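PDB 4YE5: peptidoglycan synthetase penicillin-binding protein 3 from Bifidobacterium adolescentis, which probably acts as a membrane-anchored transpeptidase that cross-links cell-wall peptidoglycan and is bound by penicillin. Local coordinates for residues V383-P386 and S387-D391; K69-G72 and S73-Q77; R451-D454 and E455-S459; V83-T86 and G87-V91. All coordinates share one frame; numbering follows the deposited sequence.

Contact 1. Residues V383-P386 and S387-D391; sequences VLHP and SDSWD
W390 folds its indole back along the chain to H385 O, bracing a short surface turn. The path starts at CB, from which CG leaves beside the backbone N and anti to the carbonyl carbon (chi1 -65°), sending the ring back along the chain. CG itself only approaches P386 O, but CD1 comes to 3.4 Å from P386 O. The next atom, NE1, donates to H385 O at 2.9 Å. The bond is bent, 133° at the hydrogen, since the oxygen is tilted from the indole plane; the donor also stands above the H385 carbonyl plane rather than on a lone pair. Further round the ring, CE2 and CZ2 pass H385 O as plain packing. One face of the indole carries S387 CA over its centre, 3.5 Å above the plane, and beyond the segments the ring meets Y360 and V398.

P386 O holds two donors of S389. The backbone N binds from above the carbonyl plane at 3.0 Å, whereas OG lies in that plane at 2.8 Å. OG reaches it because it sits between the backbone N and the carbonyl carbon (chi1 79°), where it also touches H385 CB.

Successive bonds from S389 N to P386 O and from W390 N to S387 O are the i+3 to i pattern of a short 3-10 turn. It follows the proline at the surface of the transpeptidase domain, on the approach to helix 394-397, where D391 OD1 accepts from R393 N and T394 N.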
loop_
_atom_site.group_PDB
_atom_site.type_symbol
_atom_site.label_atom_id
_atom_site.label_comp_id
_atom_site.label_asym_id
_atom_site.label_seq_id
_atom_site.Cartn_x
_atom_site.Cartn_y
_atom_site.Cartn_z
ATOM N N VAL A 383 8.744 17.076 3.769
ATOM C CA VAL A 383 9.698 18.176 3.688
ATOM C C VAL A 383 10.294 18.469 5.050
ATOM O O VAL A 383 9.572 18.685 6.011
ATOM C CB VAL A 383 9.035 19.463 3.133
ATOM C CG1 VAL A 383 10.025 20.620 3.139
ATOM C CG2 VAL A 383 8.511 19.229 1.723
ATOM N N LEU A 384 11.616 18.449 5.125
ATOM C CA LEU A 384 12.332 18.918 6.300
ATOM C C LEU A 384 13.567 19.648 5.805
ATOM O O LEU A 384 14.502 19.020 5.307
ATOM C CB LEU A 384 12.738 17.748 7.193
ATOM C CG LEU A 384 13.640 18.144 8.369
ATOM C CD1 LEU A 384 12.914 19.061 9.365
ATOM C CD2 LEU A 384 14.201 16.896 9.074
ATOM N N HIS A 385 13.570 20.974 5.926
ATOM C CA HIS A 385 14.671 21.786 5.405
ATOM C C HIS A 385 15.936 21.658 6.241
ATOM O O HIS A 385 15.857 21.531 7.461
ATOM C CB HIS A 385 14.259 23.259 5.331
ATOM C CG HIS A 385 13.106 23.515 4.419
ATOM N ND1 HIS A 385 11.905 24.034 4.860
ATOM C CD2 HIS A 385 12.957 23.297 3.090
ATOM C CE1 HIS A 385 11.069 24.126 3.843
ATOM N NE2 HIS A 385 11.683 23.694 2.757
ATOM N N PRO A 386 17.112 21.686 5.579
ATOM C CA PRO A 386 18.400 21.671 6.287
ATOM C C PRO A 386 18.464 22.787 7.325
ATOM O O PRO A 386 17.931 23.873 7.090
ATOM C CB PRO A 386 19.431 21.906 5.172
ATOM C CG PRO A 386 18.642 22.386 3.975
ATOM C CD PRO A 386 17.286 21.749 4.116
ATOM N N SER A 387 19.088 22.513 8.465
ATOM C CA SER A 387 19.083 23.467 9.573
ATOM C C SER A 387 19.744 24.802 9.239
ATOM O O SER A 387 19.357 25.834 9.777
ATOM C CB SER A 387 19.699 22.857 10.838
ATOM O OG SER A 387 21.043 22.476 10.623
ATOM N N ASP A 388 20.730 24.810 8.351
ATOM C CA ASP A 388 21.342 26.093 8.015
ATOM C C ASP A 388 20.423 26.996 7.177
ATOM O O ASP A 388 20.714 28.170 6.996
ATOM C CB ASP A 388 22.739 25.940 7.383
ATOM C CG ASP A 388 22.754 25.003 6.189
ATOM O OD1 ASP A 388 21.671 24.698 5.640
ATOM O OD2 ASP A 388 23.864 24.573 5.798
ATOM N N SER A 389 19.310 26.454 6.692
ATOM C CA SER A 389 18.332 27.268 5.966
ATOM C C SER A 389 17.252 27.823 6.887
ATOM O O SER A 389 16.411 28.600 6.448
ATOM C CB SER A 389 17.652 26.461 4.856
ATOM O OG SER A 389 16.629 25.628 5.387
ATOM N N TRP A 390 17.246 27.400 8.149
ATOM C CA TRP A 390 16.225 27.848 9.098
ATOM C C TRP A 390 16.475 29.299 9.458
ATOM O O TRP A 390 17.617 29.750 9.454
ATOM C CB TRP A 390 16.281 27.025 10.390
ATOM C CG TRP A 390 15.948 25.565 10.230
ATOM C CD1 TRP A 390 15.449 24.944 9.121
ATOM C CD2 TRP A 390 16.098 24.548 11.226
ATOM N NE1 TRP A 390 15.277 23.594 9.369
ATOM C CE2 TRP A 390 15.673 23.330 10.652
ATOM C CE3 TRP A 390 16.556 24.552 12.545
ATOM C CZ2 TRP A 390 15.689 22.123 11.361
ATOM C CZ3 TRP A 390 16.571 23.357 13.246
ATOM C CH2 TRP A 390 16.146 22.158 12.648
ATOM N N ASP A 391 15.418 30.031 9.791
ATOM C CA ASP A 391 15.596 31.377 10.330
ATOM C C ASP A 391 15.339 31.333 11.828
ATOM O O ASP A 391 15.076 30.263 12.376
ATOM C CB ASP A 391 14.705 32.408 9.617
ATOM C CG ASP A 391 13.223 32.134 9.786
ATOM O OD1 ASP A 391 12.780 31.857 10.920
ATOM O OD2 ASP A 391 12.492 32.198 8.775
#

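Contact 2. Residues K69-G72 and S73-Q77; sequences KQTG and SNCHQ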
loop_
_atom_site.group_PDB
_atom_site.type_symbol
_atom_site.label_atom_id
_atom_site.label_comp_id
_atom_site.label_asym_id
_atom_site.label_seq_id
_atom_site.Cartn_x
_atom_site.Cartn_y
_atom_site.Cartn_z
ATOM N N LYS A 69 1.579 -44.810 -41.631
ATOM C CA LYS A 69 2.416 -45.416 -40.601
ATOM C C LYS A 69 3.682 -44.587 -40.406
ATOM O O LYS A 69 4.341 -44.695 -39.384
ATOM C CB LYS A 69 2.744 -46.875 -40.917
ATOM C CG LYS A 69 3.662 -47.072 -42.099
ATOM C CD LYS A 69 3.890 -48.562 -42.353
ATOM C CE LYS A 69 2.642 -49.223 -42.919
ATOM N NZ LYS A 69 2.404 -48.784 -44.314
ATOM N N GLN A 70 4.006 -43.733 -41.374
ATOM C CA GLN A 70 5.199 -42.889 -41.242
ATOM C C GLN A 70 5.015 -41.650 -40.366
ATOM O O GLN A 70 5.968 -41.145 -39.764
ATOM C CB GLN A 70 5.697 -42.473 -42.617
ATOM C CG GLN A 70 6.155 -43.620 -43.487
ATOM C CD GLN A 70 7.195 -43.147 -44.494
ATOM O OE1 GLN A 70 8.170 -42.486 -44.114
ATOM N NE2 GLN A 70 6.979 -43.447 -45.775
ATOM N N THR A 71 3.795 -41.135 -40.305
ATOM C CA THR A 71 3.547 -39.890 -39.573
ATOM C C THR A 71 3.186 -40.102 -38.098
ATOM O O THR A 71 3.303 -39.180 -37.270
ATOM C CB THR A 71 2.429 -39.071 -40.260
ATOM O OG1 THR A 71 1.240 -39.862 -40.332
ATOM C CG2 THR A 71 2.825 -38.705 -41.697
ATOM N N GLY A 72 2.756 -41.312 -37.755
ATOM C CA GLY A 72 2.177 -41.518 -36.439
ATOM C C GLY A 72 1.012 -40.552 -36.271
ATOM O O GLY A 72 0.108 -40.509 -37.105
ATOM N N SER A 73 1.072 -39.733 -35.228
ATOM C CA SER A 73 0.003 -38.797 -34.920
ATOM C C SER A 73 0.393 -37.402 -35.384
ATOM O O SER A 73 -0.302 -36.430 -35.103
ATOM C CB SER A 73 -0.292 -38.798 -33.407
ATOM O OG SER A 73 0.656 -38.027 -32.670
ATOM N N ASN A 74 1.519 -37.305 -36.089
ATOM C CA ASN A 74 1.966 -36.022 -36.628
ATOM C C ASN A 74 1.297 -35.768 -37.978
ATOM O O ASN A 74 1.944 -35.773 -39.033
ATOM C CB ASN A 74 3.482 -36.015 -36.764
ATOM C CG ASN A 74 4.167 -36.415 -35.471
ATOM O OD1 ASN A 74 4.193 -35.646 -34.525
ATOM N ND2 ASN A 74 4.708 -37.631 -35.429
ATOM N N CYS A 75 -0.012 -35.554 -37.933
ATOM C CA CYS A 75 -0.818 -35.526 -39.150
ATOM C C CYS A 75 -2.173 -34.922 -38.822
ATOM O O CYS A 75 -2.443 -34.532 -37.673
ATOM C CB CYS A 75 -1.002 -36.944 -39.703
ATOM S SG CYS A 75 -1.784 -38.108 -38.490
ATOM N N HIS A 76 -3.028 -34.837 -39.832
ATOM C CA HIS A 76 -4.320 -34.219 -39.640
ATOM C C HIS A 76 -5.387 -35.213 -40.070
ATOM O O HIS A 76 -5.277 -35.855 -41.118
ATOM C CB HIS A 76 -4.413 -32.922 -40.451
ATOM C CG HIS A 76 -3.320 -31.944 -40.146
ATOM N ND1 HIS A 76 -2.167 -31.856 -40.903
ATOM C CD2 HIS A 76 -3.189 -31.027 -39.158
ATOM C CE1 HIS A 76 -1.383 -30.918 -40.399
ATOM N NE2 HIS A 76 -1.982 -30.402 -39.339
ATOM N N GLN A 77 -6.406 -35.362 -39.232
ATOM C CA GLN A 77 -7.511 -36.259 -39.546
ATOM C C GLN A 77 -8.805 -35.795 -38.883
ATOM O O GLN A 77 -8.789 -35.074 -37.897
ATOM C CB GLN A 77 -7.184 -37.699 -39.131
ATOM C CG GLN A 77 -6.707 -37.839 -37.697
ATOM C CD GLN A 77 -6.339 -39.272 -37.337
ATOM O OE1 GLN A 77 -6.637 -40.210 -38.083
ATOM N NE2 GLN A 77 -5.680 -39.445 -36.195
#
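T71 O gathers two donors from N74, and these two bonds hold the turn that links K69-G72 to S73-Q77. N74 N donates at 2.8 Å, closing a type II' beta turn from T71 to N74 with G72 at its positive-phi corner. The side-chain amide repeats the grip: N74 ND2 also lies 2.8 Å from T71 O, reaching it from the opposite face of the carbonyl plane. That second bond is the more bent at the hydrogen, 138° against 153°. N74 CG stands beside the backbone N (chi1 -52°), which folds the amide back over T71.

N74 is itself the centre of an inverse gamma turn, closed by a weak bond from C75 N to S73 O. On T71, OG1 accepts from T68 N as its main polar partner and also packs against C75 CB at 3.7 Å. C75 SG lies 3.4 Å from G72 O and forms the disulfide with C67, while C75 O accepts from N135 ND2.

The chemistry is that of a type II' beta turn running into an inverse gamma turn, with a carbonyl oxygen that accepts two hydrogen bonds. Covalent closure between C67 and C75 ties the ends of this exposed loop together, and the polar bonds settle its shape in between.

Contact 3. Residues R451-D454 and E455-S459; sequences RVID and ESVAS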
loop_
_atom_site.group_PDB
_atom_site.type_symbol
_atom_site.label_atom_id
_atom_site.label_comp_id
_atom_site.label_asym_id
_atom_site.label_seq_id
_atom_site.Cartn_x
_atom_site.Cartn_y
_atom_site.Cartn_z
ATOM N N ARG A 451 18.886 2.055 16.069
ATOM C CA ARG A 451 18.512 2.650 17.347
ATOM C C ARG A 451 18.428 4.162 17.198
ATOM O O ARG A 451 19.413 4.804 16.816
ATOM C CB ARG A 451 19.512 2.300 18.458
ATOM C CG ARG A 451 19.202 3.027 19.791
ATOM C CD ARG A 451 19.774 2.292 21.029
ATOM N NE ARG A 451 19.309 0.909 21.092
ATOM C CZ ARG A 451 18.097 0.533 21.500
ATOM N NH1 ARG A 451 17.204 1.437 21.893
ATOM N NH2 ARG A 451 17.779 -0.751 21.515
ATOM N N VAL A 452 17.271 4.732 17.534
ATOM C CA VAL A 452 17.087 6.185 17.460
ATOM C C VAL A 452 17.438 6.850 18.795
ATOM O O VAL A 452 18.091 7.899 18.823
ATOM C CB VAL A 452 15.637 6.551 17.037
ATOM C CG1 VAL A 452 15.451 8.056 17.012
ATOM C CG2 VAL A 452 15.306 5.951 15.659
ATOM N N ILE A 453 17.001 6.228 19.894
ATOM C CA ILE A 453 17.232 6.724 21.252
ATOM C C ILE A 453 17.446 5.526 22.178
ATOM O O ILE A 453 17.074 4.393 21.834
ATOM C CB ILE A 453 16.012 7.517 21.803
ATOM C CG1 ILE A 453 14.714 6.749 21.509
ATOM C CG2 ILE A 453 15.939 8.926 21.188
ATOM C CD1 ILE A 453 13.448 7.431 22.046
ATOM N N ASP A 454 18.016 5.782 23.353
ATOM C CA ASP A 454 18.175 4.729 24.349
ATOM C C ASP A 454 16.809 4.169 24.736
ATOM O O ASP A 454 15.812 4.899 24.738
ATOM C CB ASP A 454 18.872 5.261 25.608
ATOM C CG ASP A 454 20.320 5.651 25.371
ATOM O OD1 ASP A 454 20.855 5.469 24.253
ATOM O OD2 ASP A 454 20.937 6.120 26.344
ATOM N N GLU A 455 16.773 2.881 25.080
ATOM C CA GLU A 455 15.557 2.241 25.575
ATOM C C GLU A 455 14.999 2.947 26.823
ATOM O O GLU A 455 13.786 3.086 27.000
ATOM C CB GLU A 455 15.820 0.758 25.874
ATOM C CG GLU A 455 14.614 0.009 26.419
ATOM C CD GLU A 455 14.847 -1.500 26.534
ATOM O OE1 GLU A 455 15.687 -2.061 25.788
ATOM O OE2 GLU A 455 14.197 -2.119 27.393
ATOM N N SER A 456 15.883 3.428 27.681
ATOM C CA SER A 456 15.421 4.106 28.878
ATOM C C SER A 456 14.740 5.446 28.501
ATOM O O SER A 456 13.758 5.857 29.109
ATOM C CB SER A 456 16.589 4.306 29.844
ATOM O OG SER A 456 17.621 5.058 29.236
ATOM N N VAL A 457 15.234 6.104 27.463
ATOM C CA VAL A 457 14.618 7.351 27.016
ATOM C C VAL A 457 13.251 7.067 26.393
ATOM O O VAL A 457 12.276 7.779 26.653
ATOM C CB VAL A 457 15.521 8.105 25.998
ATOM C CG1 VAL A 457 14.739 9.245 25.273
ATOM C CG2 VAL A 457 16.757 8.641 26.696
ATOM N N ALA A 458 13.188 6.023 25.570
ATOM C CA ALA A 458 11.926 5.563 25.023
ATOM C C ALA A 458 10.896 5.260 26.127
ATOM O O ALA A 458 9.720 5.606 25.988
ATOM C CB ALA A 458 12.139 4.346 24.139
ATOM N N SER A 459 11.333 4.604 27.206
ATOM C CA SER A 459 10.436 4.292 28.312
ATOM C C SER A 459 9.871 5.542 28.957
ATOM O O SER A 459 8.703 5.573 29.332
ATOM C CB SER A 459 11.172 3.494 29.403
ATOM O OG SER A 459 11.358 2.170 28.956
HETATM O O HOH W 1 20.351 4.948 29.159
#
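D454 and A458 make the hydrogen bond that opens helix 455-470: A458 N donates to D454 O at 3.0 Å, nearly straight at 170° and in the carbonyl plane. D454 occupies the N-cap position, yet its carboxylate makes no capping bond. A water bridges it to the first turn instead, donating to D454 OD2 and lying 2.7 Å from S456 OG.

The arginine adds side-chain to backbone bonds. R451 bends at chi3 (-55°), which brings its guanidinium round to the loop that follows it. NH1 has its strongest partner in K421 O, outside the segments, and also donates to I453 O at 3.0 Å, with that oxygen in the plane of the guanidinium at its edge. The same nitrogen only skirts E455 N. R451 NH2 and E455 OE1 stay 4.9 Å apart, opposite charges near each other but not in contact.

Apolar contact is carried by the end of I453. Its CD1 rests on V457 CG1 at 3.9 Å and on A458 CB at 4.0 Å, covering the inward side of the first helical turn.

I453 and V457 together face helix 290-299 through S295, L298 and Q299. Helix 408-419 receives I453 at I418, and strand 423-424 lies against R451 at V423, so the contact seats the helix start between these elements.

Contact 4. Residues V83-T86 and G87-V91; sequences VGVT and GAAAV
T86 O accepts from A90 N at 3.3 Å, an i+4 to i bond, but the donor stands far above the carbonyl plane and the C=O...N angle is only 106°. G87 makes the change of direction at positive phi (64°), and its own carbonyl then receives V91 N in a regular helical bond.

The side chains pack where the loop curls back over this turn. With chi1 -73°, V85 CG1 is anti to the carbonyl carbon, which leaves CG2 between the backbone N and the carbonyl carbon and aimed at the helix, where it meets A90 N at 3.6 Å and A89 CB at 3.9 Å. A90 CB is held from two directions: V85 O approaches it at 3.4 Å, and V83 CG1 touches it at 3.8 Å. A89 CB completes the patch against T86 O. The helix thus offers the loop the methyls of A89 and A90.

Beyond the pair, V83 continues along helix 87-99 to L94, and V83 O accepts from R93 NH1. V85 also touches R93. On the other side of the helix, A88 and V91 meet L110, in the loop after helix 103-109. V91 also reaches F62, just past helix 56-61; F62 and G87 share a backbone hydrogen bond as well.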
loop_
_atom_site.group_PDB
_atom_site.type_symbol
_atom_site.label_atom_id
_atom_site.label_comp_id
_atom_site.label_asym_id
_atom_site.label_seq_id
_atom_site.Cartn_x
_atom_site.Cartn_y
_atom_site.Cartn_z
ATOM N N VAL A 83 -8.413 -35.008 -44.139
ATOM C CA VAL A 83 -9.256 -33.816 -44.119
ATOM C C VAL A 83 -9.967 -33.662 -45.477
ATOM O O VAL A 83 -11.152 -33.328 -45.528
ATOM C CB VAL A 83 -8.434 -32.557 -43.748
ATOM C CG1 VAL A 83 -9.279 -31.302 -43.845
ATOM C CG2 VAL A 83 -7.837 -32.696 -42.327
ATOM N N GLY A 84 -9.248 -33.930 -46.567
ATOM C CA GLY A 84 -9.868 -34.013 -47.887
ATOM C C GLY A 84 -9.911 -32.729 -48.702
ATOM O O GLY A 84 -10.213 -32.763 -49.881
ATOM N N VAL A 85 -9.621 -31.595 -48.072
ATOM C CA VAL A 85 -9.532 -30.319 -48.776
ATOM C C VAL A 85 -8.261 -29.636 -48.304
ATOM O O VAL A 85 -7.551 -30.195 -47.475
ATOM C CB VAL A 85 -10.756 -29.408 -48.494
ATOM C CG1 VAL A 85 -11.992 -29.940 -49.224
ATOM C CG2 VAL A 85 -11.020 -29.282 -46.984
ATOM N N THR A 86 -7.977 -28.441 -48.824
ATOM C CA THR A 86 -6.783 -27.690 -48.433
ATOM C C THR A 86 -7.141 -26.287 -48.022
ATOM O O THR A 86 -8.304 -25.875 -48.118
ATOM C CB THR A 86 -5.725 -27.604 -49.578
ATOM O OG1 THR A 86 -6.216 -26.773 -50.643
ATOM C CG2 THR A 86 -5.391 -28.989 -50.124
ATOM N N GLY A 87 -6.142 -25.551 -47.536
ATOM C CA GLY A 87 -6.303 -24.133 -47.260
ATOM C C GLY A 87 -7.309 -23.802 -46.179
ATOM O O GLY A 87 -7.460 -24.550 -45.207
ATOM N N ALA A 88 -7.987 -22.662 -46.342
ATOM C CA ALA A 88 -8.969 -22.174 -45.362
ATOM C C ALA A 88 -10.014 -23.224 -45.077
ATOM O O ALA A 88 -10.436 -23.409 -43.925
ATOM C CB ALA A 88 -9.651 -20.900 -45.857
ATOM N N ALA A 89 -10.426 -23.911 -46.137
ATOM C CA ALA A 89 -11.434 -24.948 -46.017
ATOM C C ALA A 89 -10.939 -26.040 -45.067
ATOM O O ALA A 89 -11.684 -26.488 -44.208
ATOM C CB ALA A 89 -11.787 -25.516 -47.381
ATOM N N ALA A 90 -9.678 -26.447 -45.203
ATOM C CA ALA A 90 -9.133 -27.491 -44.328
ATOM C C ALA A 90 -9.016 -27.031 -42.872
ATOM O O ALA A 90 -9.389 -27.764 -41.946
ATOM C CB ALA A 90 -7.771 -27.982 -44.853
ATOM N N VAL A 91 -8.508 -25.817 -42.664
ATOM C CA VAL A 91 -8.386 -25.286 -41.318
ATOM C C VAL A 91 -9.763 -25.176 -40.677
ATOM O O VAL A 91 -9.940 -25.512 -39.495
ATOM C CB VAL A 91 -7.691 -23.892 -41.277
ATOM C CG1 VAL A 91 -7.593 -23.373 -39.818
ATOM C CG2 VAL A 91 -6.305 -23.951 -41.925
#

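The four contacts form two pairs on opposite sides of the centre of an elongated chain. Contacts 2 and 4 lie in the dimerisation-domain range, their centres 16 Å apart, and they touch where H76 CB packs on V83 CG2 at 3.9 Å. Contacts 1 and 3 belong to the transpeptidase range, with centres 25 Å apart and nearest atoms about 12 Å apart. Between the pairs the centres stand 78 to 81 Å apart. Contact 3 packs on helix 290-299, at whose start a probable SxxK motif of the active site lies. Glycerols, probably from crystallisation, lie near the side chains of H385 in contact 1 and D454 in contact 3.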